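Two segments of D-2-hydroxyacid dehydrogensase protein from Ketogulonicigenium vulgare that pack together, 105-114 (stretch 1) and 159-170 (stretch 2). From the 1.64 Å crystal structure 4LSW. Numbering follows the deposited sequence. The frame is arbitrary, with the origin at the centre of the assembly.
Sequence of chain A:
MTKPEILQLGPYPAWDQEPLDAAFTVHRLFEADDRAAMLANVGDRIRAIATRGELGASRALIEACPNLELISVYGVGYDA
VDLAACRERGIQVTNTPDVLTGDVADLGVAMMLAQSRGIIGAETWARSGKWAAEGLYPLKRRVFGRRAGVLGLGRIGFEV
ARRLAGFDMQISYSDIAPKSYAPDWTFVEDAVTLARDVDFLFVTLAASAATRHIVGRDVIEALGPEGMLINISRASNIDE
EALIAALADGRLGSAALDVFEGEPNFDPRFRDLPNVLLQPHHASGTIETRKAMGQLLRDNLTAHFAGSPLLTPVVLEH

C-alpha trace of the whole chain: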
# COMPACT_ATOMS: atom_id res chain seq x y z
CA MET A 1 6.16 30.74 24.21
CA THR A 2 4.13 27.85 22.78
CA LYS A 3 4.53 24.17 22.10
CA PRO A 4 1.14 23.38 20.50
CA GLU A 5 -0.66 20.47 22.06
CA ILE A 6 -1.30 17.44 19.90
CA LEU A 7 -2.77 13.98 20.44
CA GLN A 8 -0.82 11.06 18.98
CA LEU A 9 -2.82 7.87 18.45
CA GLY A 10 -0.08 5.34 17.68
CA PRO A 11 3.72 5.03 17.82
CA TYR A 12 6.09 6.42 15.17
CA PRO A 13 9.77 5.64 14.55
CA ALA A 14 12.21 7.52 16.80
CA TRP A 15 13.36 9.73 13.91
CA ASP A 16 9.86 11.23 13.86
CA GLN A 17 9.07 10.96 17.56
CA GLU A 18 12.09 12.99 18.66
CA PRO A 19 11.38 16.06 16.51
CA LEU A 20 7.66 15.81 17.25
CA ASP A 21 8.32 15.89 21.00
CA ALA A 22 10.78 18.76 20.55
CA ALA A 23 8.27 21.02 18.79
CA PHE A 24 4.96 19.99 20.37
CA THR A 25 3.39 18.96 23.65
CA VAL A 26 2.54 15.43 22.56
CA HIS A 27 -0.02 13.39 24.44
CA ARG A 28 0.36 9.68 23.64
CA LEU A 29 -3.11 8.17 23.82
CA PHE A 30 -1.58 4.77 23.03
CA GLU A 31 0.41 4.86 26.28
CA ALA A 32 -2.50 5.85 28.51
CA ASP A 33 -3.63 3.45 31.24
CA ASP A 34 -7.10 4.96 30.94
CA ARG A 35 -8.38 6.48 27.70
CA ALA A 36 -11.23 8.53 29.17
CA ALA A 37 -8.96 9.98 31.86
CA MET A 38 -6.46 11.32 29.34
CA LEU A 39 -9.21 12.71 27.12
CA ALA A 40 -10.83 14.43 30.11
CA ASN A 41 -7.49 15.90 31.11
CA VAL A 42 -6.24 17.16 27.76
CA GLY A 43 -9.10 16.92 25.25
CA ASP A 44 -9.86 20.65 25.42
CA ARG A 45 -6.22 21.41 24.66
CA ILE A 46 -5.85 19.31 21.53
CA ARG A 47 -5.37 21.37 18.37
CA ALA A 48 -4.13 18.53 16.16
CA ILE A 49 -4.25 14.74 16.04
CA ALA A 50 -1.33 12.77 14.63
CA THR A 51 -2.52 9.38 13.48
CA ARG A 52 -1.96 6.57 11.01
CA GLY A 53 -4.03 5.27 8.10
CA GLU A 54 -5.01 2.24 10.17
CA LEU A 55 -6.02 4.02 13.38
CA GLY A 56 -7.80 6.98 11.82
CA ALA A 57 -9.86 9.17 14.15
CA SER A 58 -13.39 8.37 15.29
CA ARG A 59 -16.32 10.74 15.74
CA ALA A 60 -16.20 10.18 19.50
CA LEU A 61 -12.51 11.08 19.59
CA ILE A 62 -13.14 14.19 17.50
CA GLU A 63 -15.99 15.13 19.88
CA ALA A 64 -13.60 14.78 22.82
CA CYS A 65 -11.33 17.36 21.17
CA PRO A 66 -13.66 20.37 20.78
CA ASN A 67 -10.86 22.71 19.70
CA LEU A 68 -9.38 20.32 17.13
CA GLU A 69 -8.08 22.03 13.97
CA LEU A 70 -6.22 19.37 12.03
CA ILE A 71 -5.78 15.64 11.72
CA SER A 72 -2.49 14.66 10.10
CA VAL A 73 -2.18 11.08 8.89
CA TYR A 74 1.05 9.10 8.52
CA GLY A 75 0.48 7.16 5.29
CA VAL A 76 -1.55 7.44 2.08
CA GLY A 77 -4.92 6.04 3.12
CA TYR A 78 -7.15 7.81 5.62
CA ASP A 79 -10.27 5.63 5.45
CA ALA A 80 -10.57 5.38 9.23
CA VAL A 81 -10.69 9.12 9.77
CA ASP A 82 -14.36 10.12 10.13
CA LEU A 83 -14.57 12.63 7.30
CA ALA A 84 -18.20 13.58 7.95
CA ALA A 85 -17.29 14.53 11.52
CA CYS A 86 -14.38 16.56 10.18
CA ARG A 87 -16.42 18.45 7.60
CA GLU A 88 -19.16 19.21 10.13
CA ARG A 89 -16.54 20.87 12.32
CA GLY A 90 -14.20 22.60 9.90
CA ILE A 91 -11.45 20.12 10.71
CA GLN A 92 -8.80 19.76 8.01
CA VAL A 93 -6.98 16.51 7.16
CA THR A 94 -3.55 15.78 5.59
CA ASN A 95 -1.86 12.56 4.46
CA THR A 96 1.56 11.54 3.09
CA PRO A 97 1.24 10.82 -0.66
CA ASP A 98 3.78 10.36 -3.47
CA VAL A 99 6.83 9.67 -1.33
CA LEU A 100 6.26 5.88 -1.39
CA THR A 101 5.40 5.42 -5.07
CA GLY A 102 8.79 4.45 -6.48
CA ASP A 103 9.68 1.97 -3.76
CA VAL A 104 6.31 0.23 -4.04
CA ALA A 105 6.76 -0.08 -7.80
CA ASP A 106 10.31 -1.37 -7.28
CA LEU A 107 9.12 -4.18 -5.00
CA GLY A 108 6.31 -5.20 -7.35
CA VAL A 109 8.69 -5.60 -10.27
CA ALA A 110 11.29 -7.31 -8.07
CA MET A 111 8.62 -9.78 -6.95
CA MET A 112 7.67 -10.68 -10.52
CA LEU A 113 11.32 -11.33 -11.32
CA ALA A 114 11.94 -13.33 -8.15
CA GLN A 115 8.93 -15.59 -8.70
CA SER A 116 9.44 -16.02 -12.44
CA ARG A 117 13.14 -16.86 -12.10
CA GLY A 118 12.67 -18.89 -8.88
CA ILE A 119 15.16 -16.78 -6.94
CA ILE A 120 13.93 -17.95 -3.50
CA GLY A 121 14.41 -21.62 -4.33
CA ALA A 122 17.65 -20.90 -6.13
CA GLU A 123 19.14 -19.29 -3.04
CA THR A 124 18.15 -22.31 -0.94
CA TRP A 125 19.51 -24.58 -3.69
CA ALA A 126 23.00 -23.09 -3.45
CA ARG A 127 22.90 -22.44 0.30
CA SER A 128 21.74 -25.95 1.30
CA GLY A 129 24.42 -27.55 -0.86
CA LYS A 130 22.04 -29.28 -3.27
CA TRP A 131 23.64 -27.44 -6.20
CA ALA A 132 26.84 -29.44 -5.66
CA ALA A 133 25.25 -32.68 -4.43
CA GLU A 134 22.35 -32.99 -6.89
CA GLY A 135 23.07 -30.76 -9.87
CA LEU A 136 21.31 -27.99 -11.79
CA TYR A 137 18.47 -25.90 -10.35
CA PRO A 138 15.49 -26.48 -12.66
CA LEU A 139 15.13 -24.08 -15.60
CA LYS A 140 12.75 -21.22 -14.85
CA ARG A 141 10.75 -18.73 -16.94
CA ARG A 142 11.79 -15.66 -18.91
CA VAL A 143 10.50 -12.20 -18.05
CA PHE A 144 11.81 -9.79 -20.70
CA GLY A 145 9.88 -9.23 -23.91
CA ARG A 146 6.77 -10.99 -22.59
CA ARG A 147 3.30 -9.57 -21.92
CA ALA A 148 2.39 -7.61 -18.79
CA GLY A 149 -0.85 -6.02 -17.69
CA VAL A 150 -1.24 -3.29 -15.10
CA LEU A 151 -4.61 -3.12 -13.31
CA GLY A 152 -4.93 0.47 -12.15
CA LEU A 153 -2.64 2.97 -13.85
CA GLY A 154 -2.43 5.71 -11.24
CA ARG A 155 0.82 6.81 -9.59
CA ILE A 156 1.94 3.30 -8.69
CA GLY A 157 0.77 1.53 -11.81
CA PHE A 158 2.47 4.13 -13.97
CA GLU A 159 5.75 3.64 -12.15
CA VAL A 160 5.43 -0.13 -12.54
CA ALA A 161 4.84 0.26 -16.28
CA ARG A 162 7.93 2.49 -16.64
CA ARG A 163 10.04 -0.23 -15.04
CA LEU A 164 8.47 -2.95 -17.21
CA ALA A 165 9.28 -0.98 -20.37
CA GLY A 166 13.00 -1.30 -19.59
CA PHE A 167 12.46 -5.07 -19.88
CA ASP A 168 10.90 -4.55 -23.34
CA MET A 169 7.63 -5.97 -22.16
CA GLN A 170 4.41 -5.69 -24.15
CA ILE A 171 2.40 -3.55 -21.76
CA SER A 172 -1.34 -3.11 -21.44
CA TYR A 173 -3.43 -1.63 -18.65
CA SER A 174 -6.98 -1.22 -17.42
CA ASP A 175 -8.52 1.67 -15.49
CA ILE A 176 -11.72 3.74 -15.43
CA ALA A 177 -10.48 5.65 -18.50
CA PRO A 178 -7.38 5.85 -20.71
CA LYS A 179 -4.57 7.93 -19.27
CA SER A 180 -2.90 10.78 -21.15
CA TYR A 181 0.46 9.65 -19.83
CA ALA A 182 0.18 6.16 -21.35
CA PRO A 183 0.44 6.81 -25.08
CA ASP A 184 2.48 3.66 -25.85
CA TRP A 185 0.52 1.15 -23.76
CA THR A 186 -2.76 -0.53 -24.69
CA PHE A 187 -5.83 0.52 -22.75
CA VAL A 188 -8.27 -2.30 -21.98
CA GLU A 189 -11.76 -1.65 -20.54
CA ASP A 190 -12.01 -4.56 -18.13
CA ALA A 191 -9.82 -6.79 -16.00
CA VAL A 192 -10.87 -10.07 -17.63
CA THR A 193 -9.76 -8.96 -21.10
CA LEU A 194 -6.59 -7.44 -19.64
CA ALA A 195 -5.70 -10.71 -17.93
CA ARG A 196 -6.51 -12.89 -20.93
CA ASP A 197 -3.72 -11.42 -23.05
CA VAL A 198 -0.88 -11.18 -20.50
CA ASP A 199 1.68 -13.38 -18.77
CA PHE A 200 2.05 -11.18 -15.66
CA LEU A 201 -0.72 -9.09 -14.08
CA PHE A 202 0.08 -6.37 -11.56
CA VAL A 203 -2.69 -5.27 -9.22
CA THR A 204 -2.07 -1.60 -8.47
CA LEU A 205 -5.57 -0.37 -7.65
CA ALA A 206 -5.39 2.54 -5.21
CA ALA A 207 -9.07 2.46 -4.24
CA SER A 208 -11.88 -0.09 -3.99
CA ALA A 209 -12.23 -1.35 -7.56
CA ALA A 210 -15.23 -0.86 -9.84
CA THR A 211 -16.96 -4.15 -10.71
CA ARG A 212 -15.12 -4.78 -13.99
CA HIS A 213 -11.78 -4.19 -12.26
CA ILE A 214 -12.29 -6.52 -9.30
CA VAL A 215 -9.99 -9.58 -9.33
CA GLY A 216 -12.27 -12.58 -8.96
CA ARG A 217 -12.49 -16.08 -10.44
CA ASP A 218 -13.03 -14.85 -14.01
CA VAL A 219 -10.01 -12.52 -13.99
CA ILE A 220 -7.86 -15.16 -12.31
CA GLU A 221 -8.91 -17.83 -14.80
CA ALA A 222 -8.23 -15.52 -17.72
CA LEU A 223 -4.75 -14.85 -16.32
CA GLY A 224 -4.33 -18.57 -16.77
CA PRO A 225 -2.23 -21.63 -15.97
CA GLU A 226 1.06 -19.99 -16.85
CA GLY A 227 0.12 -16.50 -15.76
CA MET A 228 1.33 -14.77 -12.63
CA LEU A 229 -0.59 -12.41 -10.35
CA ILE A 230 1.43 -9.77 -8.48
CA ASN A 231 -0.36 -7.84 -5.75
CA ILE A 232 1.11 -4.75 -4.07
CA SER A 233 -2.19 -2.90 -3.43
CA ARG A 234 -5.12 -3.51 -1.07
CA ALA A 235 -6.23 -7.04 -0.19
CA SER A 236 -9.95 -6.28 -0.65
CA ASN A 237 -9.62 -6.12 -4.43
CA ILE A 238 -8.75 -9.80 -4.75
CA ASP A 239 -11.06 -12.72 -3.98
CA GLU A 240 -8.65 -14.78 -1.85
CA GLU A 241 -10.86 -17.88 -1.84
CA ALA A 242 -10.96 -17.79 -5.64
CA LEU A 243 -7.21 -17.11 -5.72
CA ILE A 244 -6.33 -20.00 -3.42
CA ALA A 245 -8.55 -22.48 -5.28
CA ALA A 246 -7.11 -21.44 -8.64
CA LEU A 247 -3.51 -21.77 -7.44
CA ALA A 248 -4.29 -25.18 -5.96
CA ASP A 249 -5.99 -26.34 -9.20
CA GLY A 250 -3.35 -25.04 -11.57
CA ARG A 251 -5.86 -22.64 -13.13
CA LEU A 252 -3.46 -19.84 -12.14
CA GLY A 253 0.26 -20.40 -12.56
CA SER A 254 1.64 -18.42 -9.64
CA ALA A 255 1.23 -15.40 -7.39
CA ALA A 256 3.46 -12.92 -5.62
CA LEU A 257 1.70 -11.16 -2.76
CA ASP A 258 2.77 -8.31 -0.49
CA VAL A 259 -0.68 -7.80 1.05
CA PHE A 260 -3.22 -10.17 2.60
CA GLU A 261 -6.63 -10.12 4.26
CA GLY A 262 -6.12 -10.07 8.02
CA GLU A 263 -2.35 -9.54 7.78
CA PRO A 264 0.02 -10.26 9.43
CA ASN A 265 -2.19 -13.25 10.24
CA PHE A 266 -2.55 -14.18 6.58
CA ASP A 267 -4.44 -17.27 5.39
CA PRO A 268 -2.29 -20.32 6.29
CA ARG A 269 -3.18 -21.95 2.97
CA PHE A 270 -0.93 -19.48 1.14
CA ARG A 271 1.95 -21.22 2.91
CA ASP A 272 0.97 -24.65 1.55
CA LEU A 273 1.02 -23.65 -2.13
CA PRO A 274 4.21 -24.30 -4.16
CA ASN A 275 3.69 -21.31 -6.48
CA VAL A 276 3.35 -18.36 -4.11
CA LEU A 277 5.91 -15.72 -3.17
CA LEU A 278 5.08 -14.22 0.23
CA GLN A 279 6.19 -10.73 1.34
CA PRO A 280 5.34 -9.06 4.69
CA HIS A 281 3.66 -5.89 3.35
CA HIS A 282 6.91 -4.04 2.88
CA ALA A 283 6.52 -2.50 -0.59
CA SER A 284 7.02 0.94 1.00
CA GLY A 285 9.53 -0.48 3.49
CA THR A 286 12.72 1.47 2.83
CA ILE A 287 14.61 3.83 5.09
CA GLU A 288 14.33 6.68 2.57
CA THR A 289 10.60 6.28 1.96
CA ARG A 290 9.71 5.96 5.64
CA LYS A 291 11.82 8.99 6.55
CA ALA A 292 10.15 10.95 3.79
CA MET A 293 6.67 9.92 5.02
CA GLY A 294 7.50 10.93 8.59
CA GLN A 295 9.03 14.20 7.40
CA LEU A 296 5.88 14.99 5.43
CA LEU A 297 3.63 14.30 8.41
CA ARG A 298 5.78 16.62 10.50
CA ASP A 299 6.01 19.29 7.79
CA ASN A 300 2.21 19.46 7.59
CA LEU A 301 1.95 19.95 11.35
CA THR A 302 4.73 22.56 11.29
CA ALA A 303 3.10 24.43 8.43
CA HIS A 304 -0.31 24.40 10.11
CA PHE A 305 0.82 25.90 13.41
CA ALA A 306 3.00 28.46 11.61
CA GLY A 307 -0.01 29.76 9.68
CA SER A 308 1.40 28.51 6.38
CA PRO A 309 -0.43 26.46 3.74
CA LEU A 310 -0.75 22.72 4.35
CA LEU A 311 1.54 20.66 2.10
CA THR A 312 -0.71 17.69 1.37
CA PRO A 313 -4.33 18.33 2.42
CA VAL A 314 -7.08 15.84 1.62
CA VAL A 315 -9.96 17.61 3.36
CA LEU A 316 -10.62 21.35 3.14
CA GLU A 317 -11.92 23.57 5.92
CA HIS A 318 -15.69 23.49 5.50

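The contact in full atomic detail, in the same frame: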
# COMPACT_ATOMS: atom_id res chain seq x y z
N ALA A 105 6.62 0.42 -6.44
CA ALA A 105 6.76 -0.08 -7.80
C ALA A 105 8.00 -0.97 -7.92
O ALA A 105 7.94 -2.04 -8.55
CB ALA A 105 6.81 1.06 -8.79
N ASP A 106 9.10 -0.55 -7.31
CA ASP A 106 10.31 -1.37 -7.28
C ASP A 106 10.03 -2.77 -6.73
O ASP A 106 10.45 -3.76 -7.32
CB ASP A 106 11.41 -0.74 -6.42
CG ASP A 106 12.20 0.36 -7.13
OD1 ASP A 106 11.82 0.82 -8.22
OD2 ASP A 106 13.22 0.77 -6.54
N LEU A 107 9.32 -2.86 -5.60
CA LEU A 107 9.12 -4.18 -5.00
C LEU A 107 8.22 -5.05 -5.88
O LEU A 107 8.49 -6.22 -6.06
CB LEU A 107 8.59 -4.11 -3.57
CG LEU A 107 8.68 -5.48 -2.87
CD1 LEU A 107 10.11 -5.85 -2.49
CD2 LEU A 107 7.75 -5.61 -1.65
N GLY A 108 7.19 -4.45 -6.46
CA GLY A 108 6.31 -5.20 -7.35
C GLY A 108 7.07 -5.86 -8.50
O GLY A 108 6.91 -7.05 -8.77
N VAL A 109 7.91 -5.08 -9.16
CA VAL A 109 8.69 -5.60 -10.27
C VAL A 109 9.71 -6.64 -9.80
O VAL A 109 9.90 -7.68 -10.43
CB VAL A 109 9.36 -4.45 -11.03
CG1 VAL A 109 10.29 -4.97 -12.09
CG2 VAL A 109 8.29 -3.58 -11.65
N ALA A 110 10.34 -6.37 -8.66
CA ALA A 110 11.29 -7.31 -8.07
C ALA A 110 10.63 -8.65 -7.76
O ALA A 110 11.23 -9.70 -7.94
CB ALA A 110 11.88 -6.74 -6.82
N MET A 111 9.39 -8.59 -7.27
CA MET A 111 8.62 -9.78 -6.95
C MET A 111 8.30 -10.62 -8.18
O MET A 111 8.41 -11.84 -8.15
CB MET A 111 7.33 -9.39 -6.22
CG MET A 111 7.59 -8.94 -4.78
SD MET A 111 6.20 -8.08 -4.01
CE MET A 111 4.93 -9.37 -3.97
N MET A 112 7.89 -9.97 -9.27
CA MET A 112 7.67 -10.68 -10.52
C MET A 112 8.93 -11.42 -10.96
O MET A 112 8.88 -12.60 -11.29
CB MET A 112 7.25 -9.70 -11.64
CG MET A 112 7.29 -10.33 -13.03
SD MET A 112 7.03 -9.19 -14.39
CE MET A 112 8.47 -8.15 -14.17
N LEU A 113 10.07 -10.72 -10.92
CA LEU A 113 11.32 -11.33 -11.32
C LEU A 113 11.70 -12.49 -10.42
O LEU A 113 12.10 -13.55 -10.90
CB LEU A 113 12.44 -10.28 -11.32
CG LEU A 113 12.38 -9.25 -12.46
CD1 LEU A 113 13.17 -8.02 -12.05
CD2 LEU A 113 12.97 -9.87 -13.72
N ALA A 114 11.58 -12.29 -9.11
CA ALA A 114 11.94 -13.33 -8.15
C ALA A 114 11.09 -14.59 -8.30
O ALA A 114 11.62 -15.69 -8.23
CB ALA A 114 11.84 -12.79 -6.73
N GLU A 159 4.36 3.92 -12.46
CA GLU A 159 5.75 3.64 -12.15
C GLU A 159 6.11 2.19 -12.45
O GLU A 159 7.21 1.91 -12.94
CB GLU A 159 6.09 3.99 -10.71
CG GLU A 159 6.13 5.48 -10.45
CD GLU A 159 7.03 6.22 -11.42
OE1 GLU A 159 8.21 5.83 -11.57
OE2 GLU A 159 6.55 7.20 -12.03
N VAL A 160 5.20 1.26 -12.16
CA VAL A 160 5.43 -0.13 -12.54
C VAL A 160 5.64 -0.26 -14.05
O VAL A 160 6.61 -0.88 -14.50
CB VAL A 160 4.27 -1.04 -12.07
CG1 VAL A 160 4.35 -2.42 -12.74
CG2 VAL A 160 4.27 -1.17 -10.54
N ALA A 161 4.74 0.34 -14.83
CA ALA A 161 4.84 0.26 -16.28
C ALA A 161 6.16 0.81 -16.81
O ALA A 161 6.73 0.25 -17.74
CB ALA A 161 3.65 0.97 -16.91
N ARG A 162 6.65 1.90 -16.21
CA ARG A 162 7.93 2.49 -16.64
C ARG A 162 9.06 1.49 -16.45
O ARG A 162 9.94 1.36 -17.31
CB ARG A 162 8.22 3.79 -15.89
CG ARG A 162 7.24 4.91 -16.25
CD ARG A 162 7.53 6.16 -15.45
NE ARG A 162 8.78 6.77 -15.90
CZ ARG A 162 9.83 7.01 -15.13
NH1 ARG A 162 9.80 6.72 -13.84
NH2 ARG A 162 10.92 7.56 -15.66
N ARG A 163 9.03 0.78 -15.33
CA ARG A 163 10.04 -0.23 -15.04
C ARG A 163 9.91 -1.42 -15.99
O ARG A 163 10.91 -1.97 -16.45
CB ARG A 163 9.97 -0.70 -13.58
CG ARG A 163 10.51 0.34 -12.60
CD ARG A 163 9.70 0.30 -11.31
NE ARG A 163 10.26 1.23 -10.34
CZ ARG A 163 10.07 2.55 -10.37
NH1 ARG A 163 9.34 3.10 -11.34
NH2 ARG A 163 10.61 3.32 -9.44
N LEU A 164 8.68 -1.83 -16.29
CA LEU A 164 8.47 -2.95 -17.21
C LEU A 164 8.95 -2.63 -18.62
O LEU A 164 9.40 -3.53 -19.34
CB LEU A 164 7.00 -3.36 -17.24
CG LEU A 164 6.38 -3.80 -15.92
CD1 LEU A 164 4.88 -4.01 -16.09
CD2 LEU A 164 7.07 -5.07 -15.37
N ALA A 165 8.85 -1.37 -19.03
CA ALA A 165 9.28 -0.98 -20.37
C ALA A 165 10.78 -1.20 -20.58
O ALA A 165 11.21 -1.49 -21.70
CB ALA A 165 8.89 0.48 -20.66
N GLY A 166 11.56 -1.06 -19.51
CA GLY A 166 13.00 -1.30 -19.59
C GLY A 166 13.33 -2.76 -19.85
O GLY A 166 14.44 -3.08 -20.31
N PHE A 167 12.36 -3.64 -19.57
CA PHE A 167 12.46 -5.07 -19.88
C PHE A 167 11.81 -5.43 -21.23
O PHE A 167 11.61 -6.62 -21.53
CB PHE A 167 11.82 -5.91 -18.75
CG PHE A 167 12.58 -5.87 -17.46
CD1 PHE A 167 12.43 -4.82 -16.57
CD2 PHE A 167 13.48 -6.88 -17.14
CE1 PHE A 167 13.14 -4.78 -15.38
CE2 PHE A 167 14.21 -6.85 -15.96
CZ PHE A 167 14.04 -5.80 -15.07
N ASP A 168 11.49 -4.40 -22.01
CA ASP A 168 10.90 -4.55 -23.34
C ASP A 168 9.62 -5.36 -23.32
O ASP A 168 9.31 -6.09 -24.26
CB ASP A 168 11.90 -5.18 -24.32
CG ASP A 168 13.05 -4.26 -24.64
OD1 ASP A 168 12.91 -3.04 -24.45
OD2 ASP A 168 14.10 -4.78 -25.10
N MET A 169 8.88 -5.24 -22.23
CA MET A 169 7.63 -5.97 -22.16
C MET A 169 6.55 -5.32 -23.02
O MET A 169 6.61 -4.11 -23.34
CB MET A 169 7.18 -6.15 -20.71
CG MET A 169 8.26 -6.80 -19.86
SD MET A 169 7.69 -7.31 -18.24
CE MET A 169 6.95 -8.88 -18.72
N GLN A 170 5.60 -6.15 -23.44
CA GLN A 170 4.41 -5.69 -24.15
C GLN A 170 3.38 -5.34 -23.08
O GLN A 170 2.85 -6.23 -22.40
CB GLN A 170 3.89 -6.80 -25.06
CG GLN A 170 4.97 -7.40 -25.96
CD GLN A 170 4.55 -8.72 -26.58
OE1 GLN A 170 3.59 -8.78 -27.36
NE2 GLN A 170 5.26 -9.79 -26.23

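Two helices pack here, 105-114 and a second that includes Glu159 to Leu164. Their axes approach to 9.0 Å, and their N-to-C directions differ by 46°. The backbones come nearest where Ala105 CA lies 4.9 Å from Val160 CA. The Ala105 side chain lies at this close point: Ala105 CB is 3.6 Å from Glu159 CB and 3.8 Å from Val160 CG2.

The polar chemistry centres on Arg163. Arg163 NE donates to Asp106 OD1 at 2.7 Å, a well-angled hydrogen bond within a salt bridge. Arg163 NH2 gives Asp106 OD1 a second, weak bond at 3.0 Å. Asp106 OD1 lies at the edge of the guanidinium, near its plane, where the N-H groups point. Ala105 CB covers one face of the group. The CA-to-CB bond of Asp106 points away from the second stretch, but the carboxylate end comes nearer and reaches the arginine.

Arg163 NH1 is satisfied within its own stretch. Arg163 NH1 donates to Glu159 O at 2.9 Å and to Glu159 OE1 at 3.0 Å. Arg162 NH1 also reaches Glu159 OE1, at 2.9 Å. Glu159 OE1 thus accepts from two arginines, and Arg163 links Asp106 of the first stretch to Glu159 of its own.

Backbone groups are paired along the helices; for example, Val109 N donates to Ala105 O at 3.1 Å. A type I turn spans Ala165 to Asp168, with Asp168 N 2.9 Å from Ala165 O.

The rest of the contact is apolar. Val109 CG2 sits 3.9 Å from Arg163 CB and 4.2 Å from both Val160 CG1 and Leu164 CD2. Met112 CE meets Leu164 CD2 at 3.6 Å and Met169 SD at 4.2 Å. Leu113 CD1 approaches Phe167 CZ obliquely at 3.8 Å. These contacts need no polar partners and bury apolar surface, including the Met169 sulfur.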